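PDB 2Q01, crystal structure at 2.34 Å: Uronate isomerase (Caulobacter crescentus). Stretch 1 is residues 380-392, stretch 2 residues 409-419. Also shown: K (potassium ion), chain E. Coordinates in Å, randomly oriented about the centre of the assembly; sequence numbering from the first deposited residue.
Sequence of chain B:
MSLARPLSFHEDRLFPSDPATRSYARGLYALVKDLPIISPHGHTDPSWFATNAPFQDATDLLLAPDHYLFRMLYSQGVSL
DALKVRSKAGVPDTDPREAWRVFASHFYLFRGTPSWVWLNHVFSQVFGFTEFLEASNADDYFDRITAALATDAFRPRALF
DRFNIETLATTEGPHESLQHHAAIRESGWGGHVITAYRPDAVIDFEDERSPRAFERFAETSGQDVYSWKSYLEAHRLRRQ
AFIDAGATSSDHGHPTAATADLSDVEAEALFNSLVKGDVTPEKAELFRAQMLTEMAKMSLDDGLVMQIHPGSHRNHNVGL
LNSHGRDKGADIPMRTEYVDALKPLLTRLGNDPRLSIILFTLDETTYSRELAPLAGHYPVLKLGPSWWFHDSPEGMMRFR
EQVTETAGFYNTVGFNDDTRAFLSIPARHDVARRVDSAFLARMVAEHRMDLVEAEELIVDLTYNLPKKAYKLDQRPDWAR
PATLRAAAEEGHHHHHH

Stretch 1, residues 380-392: VLKLGPSWWFHDS
Stretch 2 409-419: FYNTVGFNDDT

Stretch 1 is extended from Leu381 to Leu383, with phi/psi near -100/136, -136/159 and -104/130. Stretch 2 has no regular helix or strand. It begins with a type I turn from Phe409 to Thr412, closed by Thr412 N to Phe409 O at 3.2 Å; the same carbonyl accepts Thr412 OG1 at 2.7 Å, which a p rotamer (chi1 73°) makes possible. The chains run alongside each other in the same sense, Lys382 beside Asn411 (CA to CA 5.0 Å), Leu383 beside Thr412 (CA to CA 4.6 Å) and Pro385 beside Phe415 (CA to CA 5.6 Å), and together bury 598 Å².

A single beta bridge, Leu383 with Thr412, joins the backbones. Leu383 N donates to Asn411 O at 2.8 Å and 160°, a short, nearly straight bond. The Leu383 carbonyl faces the residue after Thr412: Val413 N reaches Leu383 O at 3.2 Å, but the 126° angle makes this bond weak. Val413 N also donates to water 2 at 2.7 Å, and the water donates to Leu383 O and to Gly414 O, each at 2.9 Å. Thr412 CA also approaches Leu383 O at 3.4 Å in a CA-H...O contact.

Before the bridge, a potassium ion ties the two stretches together. Leu381 O binds it at 2.6 Å and Asn411 OD1 at 2.7 Å. Neutral oxygens with partial negative charge suit this large monovalent cation, and Asn411 supplies one with chi1 -79° (m). Water 1 is a further ligand, 2.6 Å from K, and accepts from Lys382 NZ at 2.9 Å; atoms elsewhere in the structure complete the shell. The aliphatic part of Lys382 meanwhile lies along stretch 2, with CG 3.4 Å from Asn411 O and 3.7 Å from Val413 CG1.

Past the bridge the contact is mostly van der Waals: Val413 meets Gly384 and Pro385 through carbon, and the proline ring also rests on two oxygens. Val413 (chi1 -57°, m) points toward stretch 1 and places CG2 3.9 Å from Pro385 CD and 3.8 Å from Gly384 CA. Pro385, phi/psi -67/168 with a C-gamma endo ring, has no backbone NH to satisfy; its CB lies 3.3 Å from Gly414 O and its CG 3.4 Å from Asn416 OD1. Gly414 adopts phi/psi 83/-138, where a CB would jam against the preceding carbonyl O, so the backbone itself calls for glycine.

Farther along, polar groups and water take over. Trp387 (chi1 167°, t; chi2 44°) directs its indole NH to Asp418, also t (chi1 -165°): NE1 to OD2 is 3.0 Å, but at 124° the bond is weak. The carboxylate oxygen sits at the ring edge, near its plane, as an indole donor requires. Asp391 (chi1 171°, t) points toward stretch 2, where OD1 meets the edge of Phe415 at CE1, 3.4 Å away, matching a negative oxygen to the slightly positive ring rim. Water 5 donates to Asp391 OD2 at 2.4 Å and to Asp417 O at 2.8 Å, bridging two acceptors that could not bond directly.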

ATOM      1  N   VAL B 380      19.096   6.255 -16.526  1.00 33.34           N
ATOM      2  CA  VAL B 380      19.611   4.891 -16.443  1.00 30.69           C
ATOM      3  C   VAL B 380      18.627   3.855 -15.892  1.00 28.55           C
ATOM      4  O   VAL B 380      18.841   2.658 -16.057  1.00 39.66           O
ATOM      5  CB  VAL B 380      20.907   4.850 -15.603  1.00 27.24           C
ATOM      6  CG1 VAL B 380      21.985   5.659 -16.275  1.00 30.09           C
ATOM      7  CG2 VAL B 380      20.668   5.382 -14.207  1.00 27.08           C
ATOM      8  N   LEU B 381      17.559   4.316 -15.243  1.00 28.70           N
ATOM      9  CA  LEU B 381      16.676   3.442 -14.465  1.00 30.66           C
ATOM     10  C   LEU B 381      15.417   3.058 -15.219  1.00 30.09           C
ATOM     11  O   LEU B 381      14.784   3.908 -15.842  1.00 35.29           O
ATOM     12  CB  LEU B 381      16.280   4.140 -13.165  1.00 27.57           C
ATOM     13  CG  LEU B 381      16.952   3.779 -11.837  1.00 25.52           C
ATOM     14  CD1 LEU B 381      18.372   3.253 -11.980  1.00 40.92           C
ATOM     15  CD2 LEU B 381      16.896   4.977 -10.900  1.00 30.57           C
ATOM     16  N   LYS B 382      15.034   1.792 -15.153  1.00 39.44           N
ATOM     17  CA  LYS B 382      13.812   1.335 -15.794  1.00 32.86           C
ATOM     18  C   LYS B 382      13.129   0.425 -14.792  1.00 34.18           C
ATOM     19  O   LYS B 382      13.782  -0.091 -13.895  1.00 29.03           O
ATOM     20  CB  LYS B 382      14.160   0.554 -17.055  1.00 37.21           C
ATOM     21  CG  LYS B 382      13.437   0.978 -18.306  1.00 40.07           C
ATOM     22  CD  LYS B 382      14.213   2.014 -19.071  1.00 43.18           C
ATOM     23  CE  LYS B 382      13.915   1.951 -20.550  1.00 46.48           C
ATOM     24  NZ  LYS B 382      14.242   3.254 -21.188  1.00 68.64           N
ATOM     25  N   LEU B 383      11.821   0.222 -14.939  1.00 36.79           N
ATOM     26  CA  LEU B 383      11.083  -0.618 -14.001  1.00 28.65           C
ATOM     27  C   LEU B 383      10.762  -1.981 -14.561  1.00 31.88           C
ATOM     28  O   LEU B 383      10.252  -2.102 -15.666  1.00 33.50           O
ATOM     29  CB  LEU B 383       9.804   0.066 -13.529  1.00 32.05           C
ATOM     30  CG  LEU B 383      10.044   1.286 -12.645  1.00 28.85           C
ATOM     31  CD1 LEU B 383       8.760   1.759 -12.042  1.00 36.39           C
ATOM     32  CD2 LEU B 383      11.078   0.994 -11.558  1.00 44.47           C
ATOM     33  N   GLY B 384      11.078  -3.007 -13.783  1.00 32.14           N
ATOM     34  CA  GLY B 384      10.753  -4.372 -14.152  1.00 31.01           C
ATOM     35  C   GLY B 384       9.323  -4.649 -13.767  1.00 38.39           C
ATOM     36  O   GLY B 384       8.758  -3.920 -12.955  1.00 47.81           O
ATOM     37  N   PRO B 385       8.720  -5.699 -14.350  1.00 42.19           N
ATOM     38  CA  PRO B 385       7.340  -6.039 -14.005  1.00 44.46           C
ATOM     39  C   PRO B 385       7.213  -6.525 -12.569  1.00 41.15           C
ATOM     40  O   PRO B 385       8.224  -6.793 -11.910  1.00 40.49           O
ATOM     41  CB  PRO B 385       7.008  -7.178 -14.972  1.00 48.91           C
ATOM     42  CG  PRO B 385       8.319  -7.774 -15.322  1.00 46.14           C
ATOM     43  CD  PRO B 385       9.272  -6.619 -15.363  1.00 46.67           C
ATOM     44  N   SER B 386       5.976  -6.620 -12.094  1.00 37.97           N
ATOM     45  CA  SER B 386       5.707  -7.172 -10.779  1.00 38.65           C
ATOM     46  C   SER B 386       6.258  -8.595 -10.693  1.00 42.35           C
ATOM     47  O   SER B 386       6.108  -9.393 -11.620  1.00 48.69           O
ATOM     48  CB  SER B 386       4.218  -7.117 -10.459  1.00 33.54           C
ATOM     49  OG  SER B 386       3.455  -7.661 -11.517  1.00 43.21           O
ATOM     50  N   TRP B 387       6.921  -8.887  -9.579  1.00 41.74           N
ATOM     51  CA  TRP B 387       7.785 -10.048  -9.480  1.00 42.55           C
ATOM     52  C   TRP B 387       7.302 -11.025  -8.397  1.00 42.48           C
ATOM     53  O   TRP B 387       6.747 -10.609  -7.374  1.00 47.14           O
ATOM     54  CB  TRP B 387       9.234  -9.551  -9.274  1.00 40.50           C
ATOM     55  CG  TRP B 387      10.275 -10.561  -8.851  1.00 41.98           C
ATOM     56  CD1 TRP B 387      10.462 -11.819  -9.348  1.00 40.46           C
ATOM     57  CD2 TRP B 387      11.302 -10.364  -7.868  1.00 42.94           C
ATOM     58  NE1 TRP B 387      11.512 -12.430  -8.710  1.00 49.92           N
ATOM     59  CE2 TRP B 387      12.052 -11.558  -7.801  1.00 51.39           C
ATOM     60  CE3 TRP B 387      11.660  -9.294  -7.034  1.00 57.99           C
ATOM     61  CZ2 TRP B 387      13.138 -11.716  -6.929  1.00 40.92           C
ATOM     62  CZ3 TRP B 387      12.735  -9.454  -6.161  1.00 50.15           C
ATOM     63  CH2 TRP B 387      13.455 -10.659  -6.114  1.00 55.06           C
ATOM     64  N   TRP B 388       7.468 -12.318  -8.680  1.00 44.02           N
ATOM     65  CA  TRP B 388       7.281 -13.415  -7.720  1.00 48.36           C
ATOM     66  C   TRP B 388       5.835 -13.591  -7.265  1.00 48.59           C
ATOM     67  O   TRP B 388       5.011 -14.153  -7.988  1.00 64.54           O
ATOM     68  CB  TRP B 388       8.203 -13.231  -6.512  1.00 49.09           C
ATOM     69  CG  TRP B 388       8.650 -14.480  -5.828  1.00 55.35           C
ATOM     70  CD1 TRP B 388       7.924 -15.620  -5.611  1.00 55.14           C
ATOM     71  CD2 TRP B 388       9.928 -14.700  -5.231  1.00 59.61           C
ATOM     72  NE1 TRP B 388       8.682 -16.541  -4.932  1.00 56.75           N
ATOM     73  CE2 TRP B 388       9.916 -16.000  -4.682  1.00 58.56           C
ATOM     74  CE3 TRP B 388      11.088 -13.923  -5.108  1.00 42.20           C
ATOM     75  CZ2 TRP B 388      11.022 -16.543  -4.023  1.00 56.40           C
ATOM     76  CZ3 TRP B 388      12.184 -14.462  -4.455  1.00 52.07           C
ATOM     77  CH2 TRP B 388      12.144 -15.761  -3.921  1.00 49.49           C
ATOM     78  N   PHE B 389       5.545 -13.113  -6.060  1.00 47.36           N
ATOM     79  CA  PHE B 389       4.216 -13.206  -5.465  1.00 47.35           C
ATOM     80  C   PHE B 389       3.251 -12.221  -6.117  1.00 48.88           C
ATOM     81  O   PHE B 389       2.032 -12.411  -6.075  1.00 45.96           O
ATOM     82  CB  PHE B 389       4.287 -12.936  -3.957  1.00 43.58           C
ATOM     83  CG  PHE B 389       5.205 -13.867  -3.216  1.00 51.84           C
ATOM     84  CD1 PHE B 389       6.500 -13.475  -2.880  1.00 38.64           C
ATOM     85  CD2 PHE B 389       4.779 -15.140  -2.859  1.00 45.08           C
ATOM     86  CE1 PHE B 389       7.346 -14.341  -2.205  1.00 37.33           C
ATOM     87  CE2 PHE B 389       5.619 -16.011  -2.177  1.00 43.45           C
ATOM     88  CZ  PHE B 389       6.902 -15.612  -1.845  1.00 39.70           C
ATOM     89  N   HIS B 390       3.813 -11.167  -6.710  1.00 46.17           N
ATOM     90  CA  HIS B 390       3.035 -10.112  -7.351  1.00 45.14           C
ATOM     91  C   HIS B 390       2.941 -10.317  -8.863  1.00 45.34           C
ATOM     92  O   HIS B 390       2.346  -9.515  -9.572  1.00 52.91           O
ATOM     93  CB  HIS B 390       3.624  -8.746  -7.013  1.00 45.06           C
ATOM     94  CG  HIS B 390       4.018  -8.600  -5.575  1.00 49.64           C
ATOM     95  ND1 HIS B 390       3.107  -8.654  -4.543  1.00 53.74           N
ATOM     96  CD2 HIS B 390       5.228  -8.405  -4.999  1.00 48.97           C
ATOM     97  CE1 HIS B 390       3.738  -8.499  -3.393  1.00 39.49           C
ATOM     98  NE2 HIS B 390       5.024  -8.344  -3.642  1.00 44.54           N
ATOM     99  N   ASP B 391       3.533 -11.405  -9.338  1.00 50.73           N
ATOM    100  CA  ASP B 391       3.372 -11.863 -10.711  1.00 59.55           C
ATOM    101  C   ASP B 391       2.028 -12.613 -10.791  1.00 55.65           C
ATOM    102  O   ASP B 391       1.958 -13.844 -10.664  1.00 55.04           O
ATOM    103  CB  ASP B 391       4.580 -12.736 -11.088  1.00 61.46           C
ATOM    104  CG  ASP B 391       4.420 -13.453 -12.416  1.00 77.81           C
ATOM    105  OD1 ASP B 391       3.817 -12.895 -13.359  1.00 79.16           O
ATOM    106  OD2 ASP B 391       4.915 -14.597 -12.509  1.00 93.37           O
ATOM    107  N   SER B 392       0.962 -11.840 -10.988  1.00 47.05           N
ATOM    108  CA  SER B 392      -0.403 -12.313 -10.806  1.00 43.07           C
ATOM    109  C   SER B 392      -1.396 -11.243 -11.296  1.00 48.99           C
ATOM    110  O   SER B 392      -1.034 -10.068 -11.343  1.00 50.36           O
ATOM    111  CB  SER B 392      -0.627 -12.610  -9.323  1.00 40.28           C
ATOM    112  OG  SER B 392      -0.544 -11.429  -8.549  1.00 42.97           O
ATOM    113  N   PHE B 409       4.858   4.478 -19.590  1.00 33.74           N
ATOM    114  CA  PHE B 409       4.982   3.110 -20.082  1.00 31.37           C
ATOM    115  C   PHE B 409       6.381   2.815 -20.603  1.00 31.65           C
ATOM    116  O   PHE B 409       6.814   1.663 -20.627  1.00 35.61           O
ATOM    117  CB  PHE B 409       3.981   2.857 -21.202  1.00 33.82           C
ATOM    118  CG  PHE B 409       2.552   2.787 -20.743  1.00 34.93           C
ATOM    119  CD1 PHE B 409       2.041   1.618 -20.186  1.00 29.52           C
ATOM    120  CD2 PHE B 409       1.713   3.883 -20.885  1.00 37.10           C
ATOM    121  CE1 PHE B 409       0.715   1.547 -19.769  1.00 46.47           C
ATOM    122  CE2 PHE B 409       0.385   3.821 -20.480  1.00 30.31           C
ATOM    123  CZ  PHE B 409      -0.115   2.653 -19.920  1.00 30.93           C
ATOM    124  N   TYR B 410       7.084   3.862 -21.014  1.00 24.68           N
ATOM    125  CA  TYR B 410       8.325   3.711 -21.761  1.00 26.22           C
ATOM    126  C   TYR B 410       9.536   3.643 -20.840  1.00 36.17           C
ATOM    127  O   TYR B 410      10.666   3.443 -21.292  1.00 43.85           O
ATOM    128  CB  TYR B 410       8.438   4.821 -22.804  1.00 25.35           C
ATOM    129  CG  TYR B 410       7.295   4.787 -23.799  1.00 30.93           C
ATOM    130  CD1 TYR B 410       6.158   5.573 -23.611  1.00 39.38           C
ATOM    131  CD2 TYR B 410       7.332   3.942 -24.906  1.00 38.11           C
ATOM    132  CE1 TYR B 410       5.100   5.530 -24.503  1.00 40.62           C
ATOM    133  CE2 TYR B 410       6.273   3.894 -25.809  1.00 40.48           C
ATOM    134  CZ  TYR B 410       5.162   4.691 -25.596  1.00 39.09           C
ATOM    135  OH  TYR B 410       4.111   4.656 -26.479  1.00 36.78           O
ATOM    136  N   ASN B 411       9.263   3.804 -19.545  1.00 37.27           N
ATOM    137  CA  ASN B 411      10.213   3.573 -18.469  1.00 31.41           C
ATOM    138  C   ASN B 411      10.008   2.202 -17.818  1.00 36.24           C
ATOM    139  O   ASN B 411      10.547   1.932 -16.743  1.00 41.87           O
ATOM    140  CB  ASN B 411      10.067   4.660 -17.408  1.00 29.15           C
ATOM    141  CG  ASN B 411      10.746   5.957 -17.802  1.00 36.07           C
ATOM    142  OD1 ASN B 411      11.885   5.951 -18.278  1.00 26.74           O
ATOM    143  ND2 ASN B 411      10.088   7.075 -17.553  1.00 28.66           N
ATOM    144  N   THR B 412       9.205   1.358 -18.460  1.00 32.00           N
ATOM    145  CA  THR B 412       9.031  -0.034 -18.047  1.00 30.95           C
ATOM    146  C   THR B 412       9.615  -0.960 -19.128  1.00 38.20           C
ATOM    147  O   THR B 412       9.961  -0.502 -20.219  1.00 39.05           O
ATOM    148  CB  THR B 412       7.546  -0.381 -17.710  1.00 36.39           C
ATOM    149  OG1 THR B 412       6.769  -0.471 -18.913  1.00 39.33           O
ATOM    150  CG2 THR B 412       6.927   0.664 -16.757  1.00 10.28           C
ATOM    151  N   VAL B 413       9.752  -2.250 -18.822  1.00 40.44           N
ATOM    152  CA  VAL B 413      10.455  -3.184 -19.717  1.00 39.73           C
ATOM    153  C   VAL B 413       9.578  -4.339 -20.228  1.00 39.70           C
ATOM    154  O   VAL B 413      10.080  -5.298 -20.820  1.00 43.39           O
ATOM    155  CB  VAL B 413      11.765  -3.747 -19.065  1.00 35.53           C
ATOM    156  CG1 VAL B 413      12.685  -2.631 -18.656  1.00 38.29           C
ATOM    157  CG2 VAL B 413      11.461  -4.640 -17.861  1.00 36.24           C
ATOM    158  N   GLY B 414       8.272  -4.244 -20.004  1.00 42.77           N
ATOM    159  CA  GLY B 414       7.365  -5.322 -20.368  1.00 35.22           C
ATOM    160  C   GLY B 414       7.315  -6.420 -19.319  1.00 47.06           C
ATOM    161  O   GLY B 414       7.292  -6.146 -18.120  1.00 53.57           O
ATOM    162  N   PHE B 415       7.310  -7.668 -19.775  1.00 48.43           N
ATOM    163  CA  PHE B 415       7.073  -8.815 -18.907  1.00 42.29           C
ATOM    164  C   PHE B 415       8.174  -9.863 -19.031  1.00 42.33           C
ATOM    165  O   PHE B 415       8.661 -10.139 -20.127  1.00 50.13           O
ATOM    166  CB  PHE B 415       5.695  -9.432 -19.228  1.00 42.09           C
ATOM    167  CG  PHE B 415       5.394 -10.705 -18.478  1.00 36.79           C
ATOM    168  CD1 PHE B 415       4.974 -10.666 -17.152  1.00 36.08           C
ATOM    169  CD2 PHE B 415       5.518 -11.949 -19.103  1.00 33.33           C
ATOM    170  CE1 PHE B 415       4.702 -11.849 -16.458  1.00 39.84           C
ATOM    171  CE2 PHE B 415       5.248 -13.133 -18.412  1.00 28.58           C
ATOM    172  CZ  PHE B 415       4.836 -13.081 -17.095  1.00 31.83           C
ATOM    173  N   ASN B 416       8.567 -10.430 -17.893  1.00 44.64           N
ATOM    174  CA  ASN B 416       9.349 -11.661 -17.867  1.00 49.84           C
ATOM    175  C   ASN B 416       8.654 -12.696 -16.984  1.00 50.02           C
ATOM    176  O   ASN B 416       8.029 -12.343 -15.988  1.00 46.05           O
ATOM    177  CB  ASN B 416      10.807 -11.408 -17.445  1.00 53.16           C
ATOM    178  CG  ASN B 416      10.940 -10.896 -16.021  1.00 53.41           C
ATOM    179  OD1 ASN B 416      11.026  -9.692 -15.790  1.00 66.16           O
ATOM    180  ND2 ASN B 416      10.982 -11.810 -15.062  1.00 51.73           N
ATOM    181  N   ASP B 417       8.750 -13.966 -17.356  1.00 54.09           N
ATOM    182  CA  ASP B 417       8.014 -15.011 -16.654  1.00 53.54           C
ATOM    183  C   ASP B 417       8.683 -15.463 -15.359  1.00 60.13           C
ATOM    184  O   ASP B 417       7.987 -15.856 -14.416  1.00 63.92           O
ATOM    185  CB  ASP B 417       7.740 -16.205 -17.573  1.00 55.64           C
ATOM    186  CG  ASP B 417       8.979 -16.682 -18.305  1.00 52.84           C
ATOM    187  OD1 ASP B 417       9.019 -16.537 -19.542  1.00 49.16           O
ATOM    188  OD2 ASP B 417       9.911 -17.201 -17.653  1.00 63.59           O
ATOM    189  N   ASP B 418      10.021 -15.419 -15.341  1.00 58.23           N
ATOM    190  CA  ASP B 418      10.860 -15.756 -14.174  1.00 56.35           C
ATOM    191  C   ASP B 418      10.523 -17.122 -13.546  1.00 58.05           C
ATOM    192  O   ASP B 418      10.339 -17.242 -12.330  1.00 61.77           O
ATOM    193  CB  ASP B 418      10.810 -14.627 -13.129  1.00 54.80           C
ATOM    194  CG  ASP B 418      11.914 -14.733 -12.083  1.00 72.20           C
ATOM    195  OD1 ASP B 418      13.057 -15.087 -12.436  1.00 68.52           O
ATOM    196  OD2 ASP B 418      11.628 -14.463 -10.896  1.00 81.25           O
ATOM    197  N   THR B 419      10.440 -18.147 -14.386  1.00 49.63           N
ATOM    198  CA  THR B 419       9.994 -19.461 -13.926  1.00 50.64           C
ATOM    199  C   THR B 419      10.926 -20.595 -14.360  1.00 50.12           C
ATOM    200  O   THR B 419      11.662 -20.470 -15.344  1.00 46.69           O
ATOM    201  CB  THR B 419       8.514 -19.742 -14.354  1.00 49.79           C
ATOM    202  OG1 THR B 419       8.063 -20.983 -13.793  1.00 49.34           O
ATOM    203  CG2 THR B 419       8.367 -19.770 -15.881  1.00 34.61           C
TER
HETATM  204  K     K E 502      14.298   6.123 -17.066  1.00 37.20           K
HETATM  205  O   HOH W   1      15.243   5.354 -19.382  1.00 41.36           O
HETATM  206  O   HOH W   2       8.255  -3.672 -17.049  1.00 46.00           O
HETATM  207  O   HOH W   3       7.252 -11.397 -13.793  1.00 40.30           O
HETATM  208  O   HOH W   4       9.349 -10.034 -12.673  1.00 48.26           O
HETATM  209  O   HOH W   5       5.246 -15.371 -14.767  1.00 63.42           O